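Local coordinates for aluminum resistance protein (PDB 3I16), which probably cleaves carbon-sulfur bonds as a pyridoxal-phosphate-dependent lyase of the methionine gamma-lyase family, with a presumed role in aluminum resistance, at residues C220-K228 and L294-L305; I243-P252 and F383-L391. All coordinates share one frame; numbering follows the deposited sequence.

Overall arrangement
Both contacts are buried, with centres about 12 Å apart, and in each, one of the two segments carries residues of the cofactor pocket. Contact 1 sets the loop after strand 214-218 against helix 287-318; its chemistry is apolar, a phenylalanine ring and a selenomethionine of the loop packed on the helix, which adds a second selenomethionine, with one bridging water. Contact 2 joins two loops, those following strands 237-241 and 376-379, and mixes isoleucine packing with serine and backbone bonds, while a carboxylate braces one loop from within. The contacts touch: Asn-245 packs on the helix at Ser-301, and Tyr-221 reaches both Asn-245 and Ser-388. Each contact also reaches the second subunit, while contact 2 meets the third as well.

Contact 1: C220-K228 and L294-L305; sequences CYGEFMDTK and LFLAPHISMEAL. With PLP (pyridoxal-5'-phosphate), chain J; EDO (1,2-ethanediol), chain L.
The Phe-224 ring lies against helix residues 294-305 with Pro-298 over one face: CG of the proline sits 4.0 Å from the ring centroid, 8° off the normal, a CH-pi contact. At the ring's edge, Leu-294 CD1 meets CZ of Phe-224 at 3.9 Å, and the hydroxyl of Ser-301 lies near the ring plane beyond CD2. Ala-297 CB presses obliquely on CE2 of Phe-224 at 3.4 Å. Tyr-221 presents its edge to the cofactor, with PLP O3 in the ring plane and 3.1 Å from CE2, while Cys-220 SG stands over the pyridine face, 3.6 Å from PLP C5.

The type II turn Gly-222 to Met-225 puts Phe-224 at a positive phi (65°) and aims its side chain at the helix. Next along, the selenomethionine Met-225 bends at both chi2 and chi3, which brings its CE to Ser-301 CB and Met-302 SE; its own SE rests 3.8 Å from Leu-305 CD2. Ser-301 OG turns back to Ala-297 O at 2.7 Å, on the opposite face of that carbonyl from the Ser-301 N bond. A water donates to both Phe-224 O and Pro-298 O and so ties the loop to the helix.

Val-48 of helix 17-54 and Val-85 of helix 73-86 also pack on Phe-224. Asp-218, at the end of strand 214-218, binds PLP, as the aspartate of fold type I PLP enzymes does; here the loop that follows lines the pocket with Cys-220 and Tyr-221 and then packs Phe-224 and Met-225 on helix 287-318.

Contact 2: I243-P252 and F383-L391; sequences IKNIGGGIAP and FIQGSSIEL. With EDO (1,2-ethanediol), chain H.
The carbonyl O of Ile-243 takes a bond from Ser-388 N at 3.3 Å, with the donor tilted 20° from the carbonyl plane; Ser-387 OG also lies 3.1 Å from that Ile-243 O. A water links Ser-387 OG to Glu-390 OE2, to which it donates, and also donates weakly across the contact to Gly-249 O. The Glu-390 carboxylate in turn reaches back on its syn side to residues 383-384 of its own loop: OE1 accepts from Phe-383 N at 2.9 Å and OE2 from Ile-384 N at 3.0 Å, which would fix the carboxylate's rotation.

Ile-389 lays its CG2 against Gly-249 CA at 3.7 Å and its CB over Lys-244 O. On the other flank, Ile-384 splits its branches, CG2 meeting Ile-243 CG2 at 3.7 Å and CD1 reaching Pro-252. Lys-244, probably the Schiff-base lysine of this fold type I enzyme, extends to the cofactor near Ser-388, whose OG bonds to Tyr-221 OH.

Gln-385 OE1 accepts a hydrogen bond from Tyr-70 N of the third subunit. The contact thus joins the loop between strands 237-241 and 255-259 of the large sheet to the loop entering strand 392-396 of the smaller one, with helix 287-318 packed against Asn-245 and Pro-252.

Contact 1: C220-K228 and L294-L305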
loop_
_atom_site.group_PDB
_atom_site.type_symbol
_atom_site.label_atom_id
_atom_site.label_comp_id
_atom_site.label_asym_id
_atom_site.label_seq_id
_atom_site.Cartn_x
_atom_site.Cartn_y
_atom_site.Cartn_z
ATOM N N CYS B 220 -14.660 23.619 3.548
ATOM C CA CYS B 220 -13.436 23.553 2.739
ATOM C C CYS B 220 -12.591 24.818 2.800
ATOM O O CYS B 220 -13.115 25.915 2.587
ATOM C CB CYS B 220 -13.775 23.322 1.282
ATOM S SG CYS B 220 -14.290 21.653 0.907
ATOM N N TYR B 221 -11.298 24.632 3.071
ATOM C CA TYR B 221 -10.284 25.704 3.161
ATOM C C TYR B 221 -10.253 26.519 4.441
ATOM O O TYR B 221 -9.317 27.286 4.649
ATOM C CB TYR B 221 -10.349 26.670 1.987
ATOM C CG TYR B 221 -9.975 26.082 0.646
ATOM C CD1 TYR B 221 -8.682 25.605 0.415
ATOM C CD2 TYR B 221 -10.857 26.095 -0.402
ATOM C CE1 TYR B 221 -8.326 25.115 -0.802
ATOM C CE2 TYR B 221 -10.498 25.619 -1.628
ATOM C CZ TYR B 221 -9.245 25.140 -1.824
ATOM O OH TYR B 221 -8.928 24.657 -3.052
ATOM N N GLY B 222 -11.228 26.324 5.322
ATOM C CA GLY B 222 -11.306 27.080 6.567
ATOM C C GLY B 222 -10.783 26.380 7.791
ATOM O O GLY B 222 -10.682 27.004 8.846
ATOM N N GLU B 223 -10.416 25.096 7.656
ATOM C CA GLU B 223 -9.979 24.329 8.814
ATOM C C GLU B 223 -8.715 24.927 9.417
ATOM O O GLU B 223 -7.772 25.275 8.701
ATOM C CB GLU B 223 -9.734 22.853 8.472
ATOM C CG GLU B 223 -10.906 22.130 7.839
ATOM C CD GLU B 223 -10.971 22.208 6.326
ATOM O OE1 GLU B 223 -10.177 22.948 5.700
ATOM O OE2 GLU B 223 -11.873 21.554 5.764
ATOM N N PHE B 224 -8.743 25.105 10.733
ATOM C CA PHE B 224 -7.630 25.665 11.508
ATOM C C PHE B 224 -7.243 27.146 11.225
ATOM O O PHE B 224 -6.178 27.606 11.636
ATOM C CB PHE B 224 -6.433 24.725 11.448
ATOM C CG PHE B 224 -6.786 23.301 11.827
ATOM C CD1 PHE B 224 -7.261 23.013 13.088
ATOM C CD2 PHE B 224 -6.674 22.279 10.914
ATOM C CE1 PHE B 224 -7.605 21.715 13.435
ATOM C CE2 PHE B 224 -7.026 20.979 11.252
ATOM C CZ PHE B 224 -7.487 20.698 12.516
HETATM N N MSE B 225 -8.140 27.901 10.602
HETATM C CA MSE B 225 -7.913 29.332 10.393
HETATM C C MSE B 225 -8.165 30.110 11.680
HETATM O O MSE B 225 -7.644 31.224 11.861
HETATM C CB MSE B 225 -8.819 29.878 9.297
HETATM C CG MSE B 225 -8.574 29.341 7.915
HETATM SE SE MSE B 225 -6.857 29.831 7.144
HETATM C CE MSE B 225 -5.799 28.392 7.860
ATOM N N ASP B 226 -8.981 29.536 12.560
ATOM C CA ASP B 226 -9.335 30.174 13.806
ATOM C C ASP B 226 -9.256 29.075 14.846
ATOM O O ASP B 226 -9.043 27.913 14.503
ATOM C CB ASP B 226 -10.756 30.770 13.700
ATOM C CG ASP B 226 -11.114 31.676 14.862
ATOM O OD1 ASP B 226 -10.421 32.676 15.081
ATOM O OD2 ASP B 226 -12.077 31.369 15.575
ATOM N N THR B 227 -9.389 29.443 16.116
ATOM C CA THR B 227 -9.372 28.482 17.197
ATOM C C THR B 227 -10.730 27.775 17.285
ATOM O O THR B 227 -10.833 26.724 17.927
ATOM C CB THR B 227 -9.047 29.129 18.551
ATOM O OG1 THR B 227 -9.999 30.156 18.812
ATOM C CG2 THR B 227 -7.660 29.742 18.533
ATOM N N LYS B 228 -11.753 28.363 16.666
ATOM C CA LYS B 228 -13.077 27.750 16.572
ATOM C C LYS B 228 -13.379 27.284 15.146
ATOM O O LYS B 228 -12.817 27.788 14.172
ATOM C CB LYS B 228 -14.170 28.748 16.981
ATOM C CG LYS B 228 -14.162 29.137 18.442
ATOM C CD LYS B 228 -15.433 29.892 18.814
ATOM C CE LYS B 228 -15.526 30.098 20.310
ATOM N NZ LYS B 228 -14.347 30.829 20.805
ATOM N N LEU B 294 -3.862 14.937 9.925
ATOM C CA LEU B 294 -4.640 15.780 10.856
ATOM C C LEU B 294 -3.720 16.441 11.875
ATOM O O LEU B 294 -3.880 17.627 12.227
ATOM C CB LEU B 294 -5.682 14.943 11.615
ATOM C CG LEU B 294 -6.453 15.628 12.753
ATOM C CD1 LEU B 294 -7.226 16.816 12.218
ATOM C CD2 LEU B 294 -7.370 14.633 13.442
ATOM N N PHE B 295 -2.751 15.679 12.349
ATOM C CA PHE B 295 -1.823 16.176 13.367
ATOM C C PHE B 295 -0.958 17.311 12.842
ATOM O O PHE B 295 -0.618 18.232 13.591
ATOM C CB PHE B 295 -0.959 15.032 13.899
ATOM C CG PHE B 295 -0.173 15.406 15.102
ATOM C CD1 PHE B 295 -0.792 15.476 16.341
ATOM C CD2 PHE B 295 1.177 15.717 15.001
ATOM C CE1 PHE B 295 -0.088 15.846 17.458
ATOM C CE2 PHE B 295 1.899 16.070 16.134
ATOM C CZ PHE B 295 1.258 16.139 17.361
ATOM N N LEU B 296 -0.593 17.238 11.567
ATOM C CA LEU B 296 0.193 18.301 10.905
ATOM C C LEU B 296 -0.654 19.449 10.407
ATOM O O LEU B 296 -0.115 20.514 10.117
ATOM C CB LEU B 296 0.950 17.748 9.697
ATOM C CG LEU B 296 2.120 16.808 10.024
ATOM C CD1 LEU B 296 2.520 16.053 8.807
ATOM C CD2 LEU B 296 3.296 17.591 10.617
ATOM N N ALA B 297 -1.974 19.258 10.340
ATOM C CA ALA B 297 -2.847 20.256 9.694
ATOM C C ALA B 297 -2.827 21.663 10.305
ATOM O O ALA B 297 -2.843 22.637 9.568
ATOM C CB ALA B 297 -4.310 19.726 9.556
ATOM N N PRO B 298 -2.860 21.777 11.642
ATOM C CA PRO B 298 -2.828 23.124 12.205
ATOM C C PRO B 298 -1.612 23.936 11.722
ATOM O O PRO B 298 -1.743 25.120 11.419
ATOM C CB PRO B 298 -2.755 22.854 13.712
ATOM C CG PRO B 298 -3.528 21.559 13.868
ATOM C CD PRO B 298 -3.220 20.755 12.654
ATOM N N HIS B 299 -0.458 23.272 11.636
ATOM C CA HIS B 299 0.788 23.865 11.176
ATOM C C HIS B 299 0.803 24.135 9.671
ATOM O O HIS B 299 1.016 25.275 9.235
ATOM C CB HIS B 299 1.967 22.943 11.559
ATOM C CG HIS B 299 3.308 23.493 11.190
ATOM N ND1 HIS B 299 4.058 24.271 12.044
ATOM C CD2 HIS B 299 4.022 23.393 10.043
ATOM C CE1 HIS B 299 5.180 24.617 11.441
ATOM N NE2 HIS B 299 5.185 24.093 10.225
ATOM N N ILE B 300 0.562 23.097 8.878
ATOM C CA ILE B 300 0.621 23.210 7.410
ATOM C C ILE B 300 -0.414 24.225 6.948
ATOM O O ILE B 300 -0.169 24.945 6.001
ATOM C CB ILE B 300 0.409 21.838 6.681
ATOM C CG1 ILE B 300 1.483 20.794 7.055
ATOM C CG2 ILE B 300 0.394 21.999 5.145
ATOM C CD1 ILE B 300 2.881 21.103 6.607
ATOM N N SER B 301 -1.597 24.217 7.565
ATOM C CA SER B 301 -2.652 25.203 7.222
ATOM C C SER B 301 -2.113 26.645 7.335
ATOM O O SER B 301 -2.367 27.471 6.470
ATOM C CB SER B 301 -3.900 25.034 8.113
ATOM O OG SER B 301 -4.586 23.806 7.847
HETATM N N MSE B 302 -1.346 26.930 8.389
HETATM C CA MSE B 302 -0.773 28.268 8.545
HETATM C C MSE B 302 0.426 28.573 7.616
HETATM O O MSE B 302 0.708 29.757 7.319
HETATM C CB MSE B 302 -0.434 28.515 9.999
HETATM C CG MSE B 302 -1.662 28.579 10.883
HETATM SE SE MSE B 302 -2.949 29.935 10.202
HETATM C CE MSE B 302 -3.953 30.130 11.848
ATOM N N GLU B 303 1.150 27.546 7.193
ATOM C CA GLU B 303 2.205 27.736 6.207
ATOM C C GLU B 303 1.552 28.262 4.931
ATOM O O GLU B 303 2.033 29.214 4.335
ATOM C CB GLU B 303 2.943 26.421 5.909
ATOM C CG GLU B 303 3.766 25.866 7.050
ATOM C CD GLU B 303 4.873 26.822 7.508
ATOM O OE1 GLU B 303 5.631 27.346 6.660
ATOM O OE2 GLU B 303 4.998 27.019 8.724
ATOM N N ALA B 304 0.433 27.650 4.531
ATOM C CA ALA B 304 -0.298 28.065 3.331
ATOM C C ALA B 304 -0.860 29.474 3.487
ATOM O O ALA B 304 -0.800 30.288 2.547
ATOM C CB ALA B 304 -1.443 27.069 3.004
ATOM N N LEU B 305 -1.411 29.765 4.660
ATOM C CA LEU B 305 -2.004 31.070 4.877
ATOM C C LEU B 305 -0.945 32.188 4.853
ATOM O O LEU B 305 -1.209 33.259 4.319
ATOM C CB LEU B 305 -2.781 31.119 6.185
ATOM C CG LEU B 305 -3.553 32.416 6.357
ATOM C CD1 LEU B 305 -4.639 32.486 5.274
ATOM C CD2 LEU B 305 -4.121 32.475 7.727
HETATM N N1 PLP J . -16.668 24.075 -1.660
HETATM C C2 PLP J . -15.729 25.057 -1.757
HETATM C C2A PLP J . -16.068 26.455 -1.341
HETATM C C3 PLP J . -14.464 24.725 -2.238
HETATM O O3 PLP J . -13.513 25.712 -2.325
HETATM C C4 PLP J . -14.168 23.410 -2.626
HETATM C C5 PLP J . -15.141 22.421 -2.527
HETATM C C6 PLP J . -16.378 22.774 -2.028
HETATM C C5A PLP J . -14.902 20.967 -2.890
HETATM O O4P PLP J . -14.212 20.826 -4.088
HETATM P P PLP J . -13.589 19.427 -4.660
HETATM O O1P PLP J . -12.742 18.654 -3.660
HETATM O O2P PLP J . -12.671 19.912 -5.756
HETATM O O3P PLP J . -14.731 18.547 -5.143
HETATM C C1 EDO L . 7.209 29.925 8.176
HETATM O O1 EDO L . 7.534 28.637 7.636
HETATM C C2 EDO L . 6.954 29.847 9.675
HETATM O O2 EDO L . 5.684 29.250 9.998
HETATM O O HOH W 1 -3.875 26.536 12.953
#

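Contact 2: I243-P252 and F383-L391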
loop_
_atom_site.group_PDB
_atom_site.type_symbol
_atom_site.label_atom_id
_atom_site.label_comp_id
_atom_site.label_asym_id
_atom_site.label_seq_id
_atom_site.Cartn_x
_atom_site.Cartn_y
_atom_site.Cartn_z
ATOM N N ILE B 243 -7.883 16.500 0.944
ATOM C CA ILE B 243 -6.735 16.975 0.184
ATOM C C ILE B 243 -6.611 18.509 0.232
ATOM O O ILE B 243 -5.875 19.088 -0.561
ATOM C CB ILE B 243 -6.609 16.367 -1.240
ATOM C CG1 ILE B 243 -7.673 16.864 -2.199
ATOM C CG2 ILE B 243 -6.588 14.810 -1.151
ATOM C CD1 ILE B 243 -7.475 16.295 -3.635
ATOM N N LYS B 244 -7.379 19.151 1.131
ATOM C CA LYS B 244 -7.233 20.574 1.405
ATOM C C LYS B 244 -6.595 20.618 2.799
ATOM O O LYS B 244 -5.883 19.706 3.152
ATOM C CB LYS B 244 -8.552 21.336 1.337
ATOM C CG LYS B 244 -9.241 21.263 -0.003
ATOM C CD LYS B 244 -10.463 22.154 -0.021
ATOM C CE LYS B 244 -11.250 21.971 -1.307
ATOM N NZ LYS B 244 -10.381 22.123 -2.506
ATOM N N ASN B 245 -6.847 21.665 3.582
ATOM C CA ASN B 245 -6.194 21.866 4.893
ATOM C C ASN B 245 -6.051 20.664 5.836
ATOM O O ASN B 245 -4.952 20.340 6.276
ATOM C CB ASN B 245 -6.918 22.958 5.704
ATOM C CG ASN B 245 -7.105 24.272 4.949
ATOM O OD1 ASN B 245 -7.105 24.300 3.728
ATOM N ND2 ASN B 245 -7.319 25.363 5.696
ATOM N N ILE B 246 -7.168 20.020 6.164
ATOM C CA ILE B 246 -7.195 19.005 7.238
ATOM C C ILE B 246 -6.433 17.725 6.977
ATOM O O ILE B 246 -6.179 16.940 7.903
ATOM C CB ILE B 246 -8.658 18.737 7.708
ATOM C CG1 ILE B 246 -8.684 18.138 9.118
ATOM C CG2 ILE B 246 -9.420 17.875 6.697
ATOM C CD1 ILE B 246 -9.958 18.427 9.891
ATOM N N GLY B 247 -6.092 17.480 5.723
ATOM C CA GLY B 247 -5.240 16.338 5.374
ATOM C C GLY B 247 -3.752 16.623 5.603
ATOM O O GLY B 247 -2.924 15.723 5.427
ATOM N N GLY B 248 -3.413 17.876 5.909
ATOM C CA GLY B 248 -2.036 18.286 6.252
ATOM C C GLY B 248 -1.005 17.997 5.189
ATOM O O GLY B 248 0.165 17.748 5.497
ATOM N N GLY B 249 -1.467 17.965 3.938
ATOM C CA GLY B 249 -0.620 17.696 2.798
ATOM C C GLY B 249 -0.248 16.230 2.613
ATOM O O GLY B 249 0.483 15.917 1.710
ATOM N N ILE B 250 -0.743 15.323 3.453
ATOM C CA ILE B 250 -0.366 13.908 3.316
ATOM C C ILE B 250 -1.521 12.891 3.164
ATOM O O ILE B 250 -1.312 11.813 2.637
ATOM C CB ILE B 250 0.651 13.484 4.398
ATOM C CG1 ILE B 250 0.043 13.490 5.780
ATOM C CG2 ILE B 250 1.896 14.433 4.384
ATOM C CD1 ILE B 250 1.038 13.092 6.839
ATOM N N ALA B 251 -2.727 13.226 3.592
ATOM C CA ALA B 251 -3.882 12.361 3.323
ATOM C C ALA B 251 -3.940 12.216 1.782
ATOM O O ALA B 251 -3.853 13.206 1.065
ATOM C CB ALA B 251 -5.171 13.004 3.860
ATOM N N PRO B 252 -4.023 10.996 1.272
ATOM C CA PRO B 252 -3.982 10.827 -0.178
ATOM C C PRO B 252 -5.297 11.081 -0.942
ATOM O O PRO B 252 -5.243 11.294 -2.157
ATOM C CB PRO B 252 -3.528 9.378 -0.335
ATOM C CG PRO B 252 -4.034 8.701 0.852
ATOM C CD PRO B 252 -3.913 9.702 1.964
ATOM N N PHE B 383 2.337 16.360 -5.003
ATOM C CA PHE B 383 2.542 14.976 -4.587
ATOM C C PHE B 383 1.193 14.224 -4.621
ATOM O O PHE B 383 1.146 13.082 -5.028
ATOM C CB PHE B 383 3.173 14.925 -3.194
ATOM C CG PHE B 383 4.568 15.462 -3.159
ATOM C CD1 PHE B 383 5.640 14.652 -3.502
ATOM C CD2 PHE B 383 4.817 16.780 -2.813
ATOM C CE1 PHE B 383 6.931 15.142 -3.495
ATOM C CE2 PHE B 383 6.122 17.281 -2.814
ATOM C CZ PHE B 383 7.172 16.458 -3.143
ATOM N N ILE B 384 0.118 14.901 -4.208
ATOM C CA ILE B 384 -1.222 14.356 -4.184
ATOM C C ILE B 384 -2.009 15.114 -5.259
ATOM O O ILE B 384 -2.159 16.344 -5.182
ATOM C CB ILE B 384 -1.855 14.491 -2.795
ATOM C CG1 ILE B 384 -1.043 13.716 -1.736
ATOM C CG2 ILE B 384 -3.328 14.055 -2.827
ATOM C CD1 ILE B 384 -0.936 12.159 -1.925
ATOM N N GLN B 385 -2.497 14.379 -6.262
ATOM C CA GLN B 385 -3.119 14.990 -7.452
ATOM C C GLN B 385 -4.320 15.874 -7.130
ATOM O O GLN B 385 -5.307 15.423 -6.565
ATOM C CB GLN B 385 -3.536 13.934 -8.456
ATOM C CG GLN B 385 -3.926 14.521 -9.832
ATOM C CD GLN B 385 -4.846 13.593 -10.616
ATOM O OE1 GLN B 385 -5.926 13.250 -10.153
ATOM N NE2 GLN B 385 -4.435 13.210 -11.803
ATOM N N GLY B 386 -4.220 17.143 -7.504
ATOM C CA GLY B 386 -5.295 18.097 -7.245
ATOM C C GLY B 386 -5.330 18.700 -5.845
ATOM O O GLY B 386 -6.240 19.464 -5.532
ATOM N N SER B 387 -4.373 18.345 -4.988
ATOM C CA SER B 387 -4.347 18.874 -3.639
ATOM C C SER B 387 -4.193 20.394 -3.706
ATOM O O SER B 387 -3.317 20.894 -4.400
ATOM C CB SER B 387 -3.176 18.293 -2.853
ATOM O OG SER B 387 -2.970 19.033 -1.656
ATOM N N SER B 388 -5.039 21.120 -2.995
ATOM C CA SER B 388 -4.926 22.584 -2.974
ATOM C C SER B 388 -4.340 23.128 -1.673
ATOM O O SER B 388 -4.330 24.341 -1.465
ATOM C CB SER B 388 -6.251 23.231 -3.324
ATOM O OG SER B 388 -7.297 22.643 -2.597
ATOM N N ILE B 389 -3.871 22.228 -0.805
ATOM C CA ILE B 389 -3.084 22.618 0.359
ATOM C C ILE B 389 -1.607 22.644 -0.101
ATOM O O ILE B 389 -0.755 23.195 0.590
ATOM C CB ILE B 389 -3.310 21.712 1.604
ATOM C CG1 ILE B 389 -2.684 22.345 2.858
ATOM C CG2 ILE B 389 -2.788 20.309 1.375
ATOM C CD1 ILE B 389 -3.178 23.770 3.188
ATOM N N GLU B 390 -1.309 22.040 -1.251
ATOM C CA GLU B 390 0.007 22.172 -1.891
ATOM C C GLU B 390 -0.107 23.387 -2.787
ATOM O O GLU B 390 -1.210 23.682 -3.244
ATOM C CB GLU B 390 0.386 20.951 -2.739
ATOM C CG GLU B 390 0.542 19.682 -1.896
ATOM C CD GLU B 390 1.051 18.508 -2.669
ATOM O OE1 GLU B 390 2.152 18.615 -3.258
ATOM O OE2 GLU B 390 0.391 17.430 -2.641
ATOM N N LEU B 391 1.008 24.094 -3.009
ATOM C CA LEU B 391 1.004 25.301 -3.821
ATOM C C LEU B 391 0.305 25.033 -5.136
ATOM O O LEU B 391 0.673 24.117 -5.869
ATOM C CB LEU B 391 2.427 25.816 -4.093
ATOM C CG LEU B 391 2.501 27.153 -4.858
ATOM C CD1 LEU B 391 1.843 28.300 -4.076
ATOM C CD2 LEU B 391 3.947 27.541 -5.242
HETATM C C1 EDO H . 2.973 10.098 1.370
HETATM O O1 EDO H . 3.002 10.982 0.237
HETATM C C2 EDO H . 1.785 10.373 2.264
HETATM O O2 EDO H . 0.578 10.103 1.553
HETATM O O HOH W 2 -1.210 17.244 -0.455
#